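Local coordinates for protein putative phosphoglycolate phosphatase (Lactobacillus delbrueckii, PDB 2HI0) that probably acts as a phosphoglycolate phosphatase, a hydrolase of the haloacid dehalogenase family that removes phosphate from its substrate, at residues F9-G13 with T14-T18; A102-C105 with Q106-T109; S133-N137 with E138-V142. All blocks are in the same frame, centred on the assembly; numbering follows the deposited sequence.

Overall arrangement
Going from the N terminus, contact 1 is the tight loop by which strand 6-9, inside the parallel sheet, runs on into the short strand 16-17, with a sodium ion held at its mouth. Much later, contact 2 leads the chain off helix 87-103 towards strand 110-111, the antiparallel partner of 16-17. Contact 3 then carries strand 128-133, next to 6-9 in the sheet, into helix 137-147. Each contact closes before the next opens, so none nest or cross. In space they meet: Thr109 of contact 2 packs on Leu16, Asp17 and Thr18, and Lys135 of contact 3 forms a salt bridge with Asp12.

Contact 1. Residues F9-G13 with T14-T18; sequences FDMDG and TILDT. With NA (sodium ion), chain C.
Phe9, the last residue of strand 6-9, sets its ring against CG2 of Ile15, with CD2 3.7 Å from that methyl, while CG2 of Thr14 lies at the ring edge. These are apolar groups suited to a buried place, and helix 115-124 packs against both Phe9 and Ile15. Asp10 follows with its carboxylate divided between two tasks: OD2 binds the sodium ion at 2.1 Å, and OD1 pairs with Lys165. CG stands anti to the backbone N (chi1 -170°), which takes the carboxylate to the metal. Met11, a selenomethionine, runs alongside Leu16, its SE 3.8 Å from CD1 of Leu16. Its carbonyl O is the hub of the turn, accepting from the N-H groups of Thr14, Ile15 and Leu16; the bond from Leu16 N, 3.1 Å long, is the straightest at 166°. Asp12 contributes its backbone O to the sodium at 2.5 Å, where Asp190 and a water add further oxygens. Its side chain turns elsewhere: OD1 accepts from Thr18 OG1 at 2.5 Å through the anti lone pair, and also forms a salt bridge with Lys135. Gly13 has a positive phi of 77°, comfortable for a residue without CB, and its N reaches Leu16 O at 3.1 Å, closing the loop. Asp10, Asp12 and Thr14 are consistent with motif I, DxDx(T/V), of haloacid dehalogenase-like phosphatases, in many of which magnesium occupies the comparable place. Carboxylate and carbonyl oxygens suit a hard cation, and the bonded turn sets Asp10 OD2 and Asp12 O towards it.

Contact 2. Residues A102-C105 with Q106-T109; sequences ADHC and QIKT
Cys105 and Thr109 form the buried, close-packed side of this turn; no direct hydrogen bond joins 102-105 to 106-109. The carbonyl O of Cys105 meets CB of Thr109 at 3.3 Å, and a water bridges the same pair, donating to Cys105 O at 2.7 Å and to Thr109 OG1 at 2.7 Å. Threonine suits the place because its branches divide the work: OG1, anti to the carbonyl carbon (chi1 -59°), faces the water and hydrogen-bonds to Asp21, whereas CG2 packs on Leu16 and Asp17 of the neighbouring loop. Cys105, small and only mildly polar, fits the interior, where it touches Leu143 of helix 137-147. The other side is looser and nearer solvent. Here CD1 of the exposed Ile107 lies in the plane of the His104 ring, at its edge, 3.9 Å from CD2 of His104 and equally far from CB of that residue. The ring and the isoleucine run alongside one another and meet at this one methyl, a light contact. The imidazole is held from the helix, stacking on Tyr100 and bonding through ND1 to the carbonyl of that residue. The polar amide of Gln106 suits its exposed position, reaching away from the turn along helix 137-147 by Glu146, while its backbone N gives a hydrogen bond of 3.0 Å to a second water, which reaches Asp103 O only weakly. That Asp21 also accepts from the backbone N of Ile107 and Lys108 suggests that waters and this carboxylate do much to hold the passage from helix 87-103 to strand 110-111 in shape.

Contact 3. Residues S133-N137 with E138-V142; sequences SNKPN and EAVQV
Two side-chain amides are joined one helical turn apart: Gln141 NE2 donates to Asn137 OD1 at 2.9 Å, almost straight at 174°. In Asn137, CG anti to the backbone N (chi1 -169°) carries OD1 to Gln141. The oxygen lies in the amide plane of Gln141, yet the two amide planes are turned 59° apart. This bond duplicates, outside the backbone, the one from Gln141 N to Asn137 O, also 2.9 Å. Both amides reach on to strand 154-158, OD1 accepting from Gly157 N and NE2 donating to Ala155 O. An alanine in place of Asn137 would probably leave Gly157 N without its side-chain acceptor and the Gln141 amide held less firmly, with Ala155 O still in place. Pro136 occupies the N-cap; its ring restricts phi just before the helix, and its O accepts from Val140 N at 3.1 Å. Glu138 folds back so that OE2 lies 3.2 Å from Pro136 CB. On the buried side, Val140 CG2 nestles 3.6 Å from Lys135 CB, and Ala139 is small enough to admit the lysine's CD, beyond which NZ, the partner of Asp12, also hydrogen-bonds to Tyr101 OH. Ser133 OG accepts from Lys135 N at 3.0 Å, forming an ST turn. A serine ending the strand beside 6-9, followed by a loop and helix, is consistent with the second conserved motif of the Rossmann-like haloacid dehalogenase core.

Contact 1. Residues F9-G13 with T14-T18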
# COMPACT_ATOMS: atom_id res chain seq x y z
N PHE A 9 -1.59 -4.93 8.18
CA PHE A 9 -1.88 -5.00 6.76
C PHE A 9 -1.57 -3.68 6.05
O PHE A 9 -1.88 -2.58 6.54
CB PHE A 9 -3.37 -5.25 6.50
CG PHE A 9 -3.88 -6.55 7.05
CD1 PHE A 9 -4.20 -6.68 8.39
CD2 PHE A 9 -3.98 -7.65 6.24
CE1 PHE A 9 -4.67 -7.88 8.88
CE2 PHE A 9 -4.48 -8.85 6.75
CZ PHE A 9 -4.79 -8.95 8.06
N ASP A 10 -0.99 -3.81 4.87
CA ASP A 10 -1.06 -2.70 3.88
C ASP A 10 -2.53 -2.59 3.37
O ASP A 10 -3.35 -3.48 3.61
CB ASP A 10 -0.14 -3.00 2.71
CG ASP A 10 0.03 -1.81 1.78
OD1 ASP A 10 -0.03 -0.64 2.21
OD2 ASP A 10 0.20 -2.08 0.58
N MSE A 11 -2.88 -1.47 2.77
CA MSE A 11 -4.24 -1.22 2.30
C MSE A 11 -4.38 -1.54 0.80
O MSE A 11 -5.10 -2.50 0.44
CB MSE A 11 -4.68 0.22 2.59
CG MSE A 11 -5.99 0.57 2.00
SE MSE A 11 -6.72 2.15 2.81
CE MSE A 11 -7.57 1.49 4.42
N ASP A 12 -3.69 -0.76 -0.05
CA ASP A 12 -3.80 -0.88 -1.51
C ASP A 12 -3.38 -2.25 -2.00
O ASP A 12 -2.30 -2.70 -1.64
CB ASP A 12 -2.93 0.15 -2.24
CG ASP A 12 -3.42 1.55 -2.10
OD1 ASP A 12 -4.51 1.88 -2.55
OD2 ASP A 12 -2.65 2.37 -1.55
N GLY A 13 -4.24 -2.94 -2.74
CA GLY A 13 -3.83 -4.23 -3.32
C GLY A 13 -3.81 -5.39 -2.34
O GLY A 13 -3.46 -6.51 -2.69
N THR A 14 -4.18 -5.13 -1.09
CA THR A 14 -4.05 -6.08 -0.03
C THR A 14 -5.41 -6.28 0.60
O THR A 14 -6.01 -7.34 0.48
CB THR A 14 -2.97 -5.66 1.01
OG1 THR A 14 -1.72 -5.44 0.31
CG2 THR A 14 -2.79 -6.70 2.03
N ILE A 15 -5.94 -5.25 1.27
CA ILE A 15 -7.29 -5.38 1.82
C ILE A 15 -8.39 -4.66 1.01
O ILE A 15 -9.52 -5.07 1.04
CB ILE A 15 -7.35 -5.00 3.30
CG1 ILE A 15 -7.05 -3.50 3.53
CG2 ILE A 15 -6.44 -5.95 4.14
CD1 ILE A 15 -7.21 -3.03 5.03
N LEU A 16 -7.98 -3.63 0.26
CA LEU A 16 -8.88 -2.82 -0.55
C LEU A 16 -8.44 -2.82 -2.02
O LEU A 16 -7.27 -2.63 -2.34
CB LEU A 16 -8.95 -1.36 -0.06
CG LEU A 16 -9.77 -1.19 1.24
CD1 LEU A 16 -9.81 0.28 1.59
CD2 LEU A 16 -11.20 -1.71 1.11
N ASP A 17 -9.44 -2.99 -2.90
CA ASP A 17 -9.30 -3.01 -4.34
C ASP A 17 -9.42 -1.53 -4.79
O ASP A 17 -10.52 -1.02 -5.05
CB ASP A 17 -10.41 -3.89 -4.90
CG ASP A 17 -10.30 -4.14 -6.36
OD1 ASP A 17 -9.51 -3.48 -7.06
OD2 ASP A 17 -11.07 -5.04 -6.76
N THR A 18 -8.26 -0.85 -4.87
CA THR A 18 -8.21 0.62 -5.05
C THR A 18 -7.77 1.10 -6.43
O THR A 18 -7.77 2.31 -6.69
CB THR A 18 -7.20 1.22 -4.02
OG1 THR A 18 -5.97 0.55 -4.14
CG2 THR A 18 -7.68 1.09 -2.56
NA NA C . 0.10 -2.02 -1.51
O HOH W 1 2.78 -1.95 -1.23

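Contact 2. Residues A102-C105 with Q106-T109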
# COMPACT_ATOMS: atom_id res chain seq x y z
N ALA A 102 -8.89 11.94 -2.19
CA ALA A 102 -9.56 11.91 -0.90
C ALA A 102 -11.10 11.98 -1.01
O ALA A 102 -11.82 11.28 -0.30
CB ALA A 102 -9.03 13.04 0.04
N ASP A 103 -11.60 12.83 -1.90
CA ASP A 103 -13.04 13.00 -2.11
C ASP A 103 -13.65 11.97 -3.08
O ASP A 103 -14.88 11.96 -3.27
CB ASP A 103 -13.30 14.39 -2.68
CG ASP A 103 -12.92 15.51 -1.71
OD1 ASP A 103 -12.90 15.24 -0.48
OD2 ASP A 103 -12.63 16.63 -2.19
N HIS A 104 -12.81 11.17 -3.72
CA HIS A 104 -13.30 10.19 -4.69
C HIS A 104 -12.69 8.80 -4.48
O HIS A 104 -12.43 8.09 -5.45
CB HIS A 104 -13.00 10.68 -6.11
CG HIS A 104 -13.69 11.97 -6.44
ND1 HIS A 104 -13.21 13.22 -6.10
CD2 HIS A 104 -14.83 12.18 -7.15
CE1 HIS A 104 -14.03 14.14 -6.58
NE2 HIS A 104 -15.03 13.54 -7.19
N CYS A 105 -12.35 8.46 -3.25
CA CYS A 105 -11.65 7.20 -3.02
C CYS A 105 -12.61 6.03 -2.73
O CYS A 105 -12.13 4.94 -2.42
CB CYS A 105 -10.61 7.33 -1.88
SG CYS A 105 -11.32 7.80 -0.32
N GLN A 106 -13.93 6.23 -2.83
CA GLN A 106 -14.87 5.18 -2.48
C GLN A 106 -15.98 5.04 -3.52
O GLN A 106 -17.14 4.93 -3.20
CB GLN A 106 -15.43 5.45 -1.10
CG GLN A 106 -15.85 4.20 -0.38
CD GLN A 106 -16.76 4.52 0.80
OE1 GLN A 106 -16.55 5.52 1.52
NE2 GLN A 106 -17.80 3.70 1.00
N ILE A 107 -15.60 5.07 -4.78
CA ILE A 107 -16.56 4.96 -5.88
C ILE A 107 -16.50 3.49 -6.34
O ILE A 107 -17.45 2.73 -6.07
CB ILE A 107 -16.24 5.97 -7.03
CG1 ILE A 107 -16.26 7.42 -6.53
CG2 ILE A 107 -17.20 5.81 -8.24
CD1 ILE A 107 -15.85 8.44 -7.56
N LYS A 108 -15.41 3.07 -6.97
CA LYS A 108 -15.23 1.66 -7.33
C LYS A 108 -14.54 0.83 -6.20
O LYS A 108 -14.51 -0.41 -6.25
CB LYS A 108 -14.36 1.57 -8.59
CG LYS A 108 -14.94 2.27 -9.81
CD LYS A 108 -16.34 1.80 -10.11
CE LYS A 108 -16.76 2.17 -11.55
NZ LYS A 108 -16.37 1.09 -12.51
N THR A 109 -14.02 1.51 -5.18
CA THR A 109 -13.22 0.83 -4.17
C THR A 109 -14.07 0.06 -3.17
O THR A 109 -14.98 0.59 -2.58
CB THR A 109 -12.25 1.80 -3.43
OG1 THR A 109 -11.37 2.43 -4.37
CG2 THR A 109 -11.45 1.03 -2.37
O HOH W 2 -15.61 8.70 -2.66
O HOH W 3 -9.71 4.17 -3.23

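Contact 3. Residues S133-N137 with E138-V142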
# COMPACT_ATOMS: atom_id res chain seq x y z
N SER A 133 -0.13 2.02 5.93
CA SER A 133 -0.20 2.20 4.46
C SER A 133 0.52 3.50 4.03
O SER A 133 0.50 4.50 4.75
CB SER A 133 -1.68 2.28 4.09
OG SER A 133 -1.91 2.67 2.75
N ASN A 134 1.08 3.48 2.82
CA ASN A 134 1.65 4.70 2.20
C ASN A 134 0.60 5.55 1.50
O ASN A 134 0.94 6.63 1.02
CB ASN A 134 2.78 4.36 1.17
CG ASN A 134 4.16 4.19 1.84
OD1 ASN A 134 4.34 4.58 3.01
ND2 ASN A 134 5.11 3.60 1.12
N LYS A 135 -0.66 5.12 1.54
CA LYS A 135 -1.78 5.98 1.11
C LYS A 135 -1.88 7.19 2.05
O LYS A 135 -1.68 7.03 3.26
CB LYS A 135 -3.08 5.20 1.12
CG LYS A 135 -4.29 6.03 0.69
CD LYS A 135 -5.60 5.18 0.71
CE LYS A 135 -5.58 3.95 -0.19
NZ LYS A 135 -5.29 4.25 -1.62
N PRO A 136 -2.11 8.38 1.53
CA PRO A 136 -2.23 9.47 2.49
C PRO A 136 -3.21 9.19 3.61
O PRO A 136 -4.30 8.62 3.39
CB PRO A 136 -2.72 10.66 1.63
CG PRO A 136 -2.20 10.32 0.26
CD PRO A 136 -2.34 8.84 0.14
N ASN A 137 -2.82 9.57 4.82
CA ASN A 137 -3.61 9.26 6.01
C ASN A 137 -5.09 9.69 5.93
O ASN A 137 -5.93 8.99 6.42
CB ASN A 137 -2.98 9.89 7.24
CG ASN A 137 -3.61 9.40 8.54
OD1 ASN A 137 -3.66 8.21 8.82
ND2 ASN A 137 -4.07 10.32 9.36
N GLU A 138 -5.38 10.85 5.37
CA GLU A 138 -6.75 11.34 5.30
C GLU A 138 -7.65 10.34 4.57
O GLU A 138 -8.79 10.06 5.00
CB GLU A 138 -6.77 12.71 4.64
CG GLU A 138 -6.26 12.73 3.18
CD GLU A 138 -4.75 13.03 3.02
OE1 GLU A 138 -3.94 12.97 4.04
OE2 GLU A 138 -4.41 13.33 1.82
N ALA A 139 -7.13 9.75 3.49
CA ALA A 139 -7.88 8.78 2.69
C ALA A 139 -7.93 7.41 3.43
O ALA A 139 -8.97 6.76 3.47
CB ALA A 139 -7.25 8.59 1.31
N VAL A 140 -6.84 7.02 4.09
CA VAL A 140 -6.85 5.81 4.89
C VAL A 140 -7.95 5.86 5.96
O VAL A 140 -8.69 4.89 6.16
CB VAL A 140 -5.48 5.56 5.58
CG1 VAL A 140 -5.60 4.41 6.67
CG2 VAL A 140 -4.38 5.18 4.51
N GLN A 141 -8.00 6.95 6.72
CA GLN A 141 -8.97 7.09 7.79
C GLN A 141 -10.44 7.03 7.30
O GLN A 141 -11.28 6.34 7.91
CB GLN A 141 -8.70 8.38 8.60
CG GLN A 141 -7.35 8.45 9.31
CD GLN A 141 -7.07 7.28 10.20
OE1 GLN A 141 -7.97 6.71 10.84
NE2 GLN A 141 -5.81 6.91 10.26
N VAL A 142 -10.75 7.69 6.18
CA VAL A 142 -12.07 7.63 5.60
C VAL A 142 -12.44 6.19 5.23
O VAL A 142 -13.54 5.72 5.50
CB VAL A 142 -12.23 8.52 4.34
CG1 VAL A 142 -13.55 8.24 3.63
CG2 VAL A 142 -12.24 9.96 4.72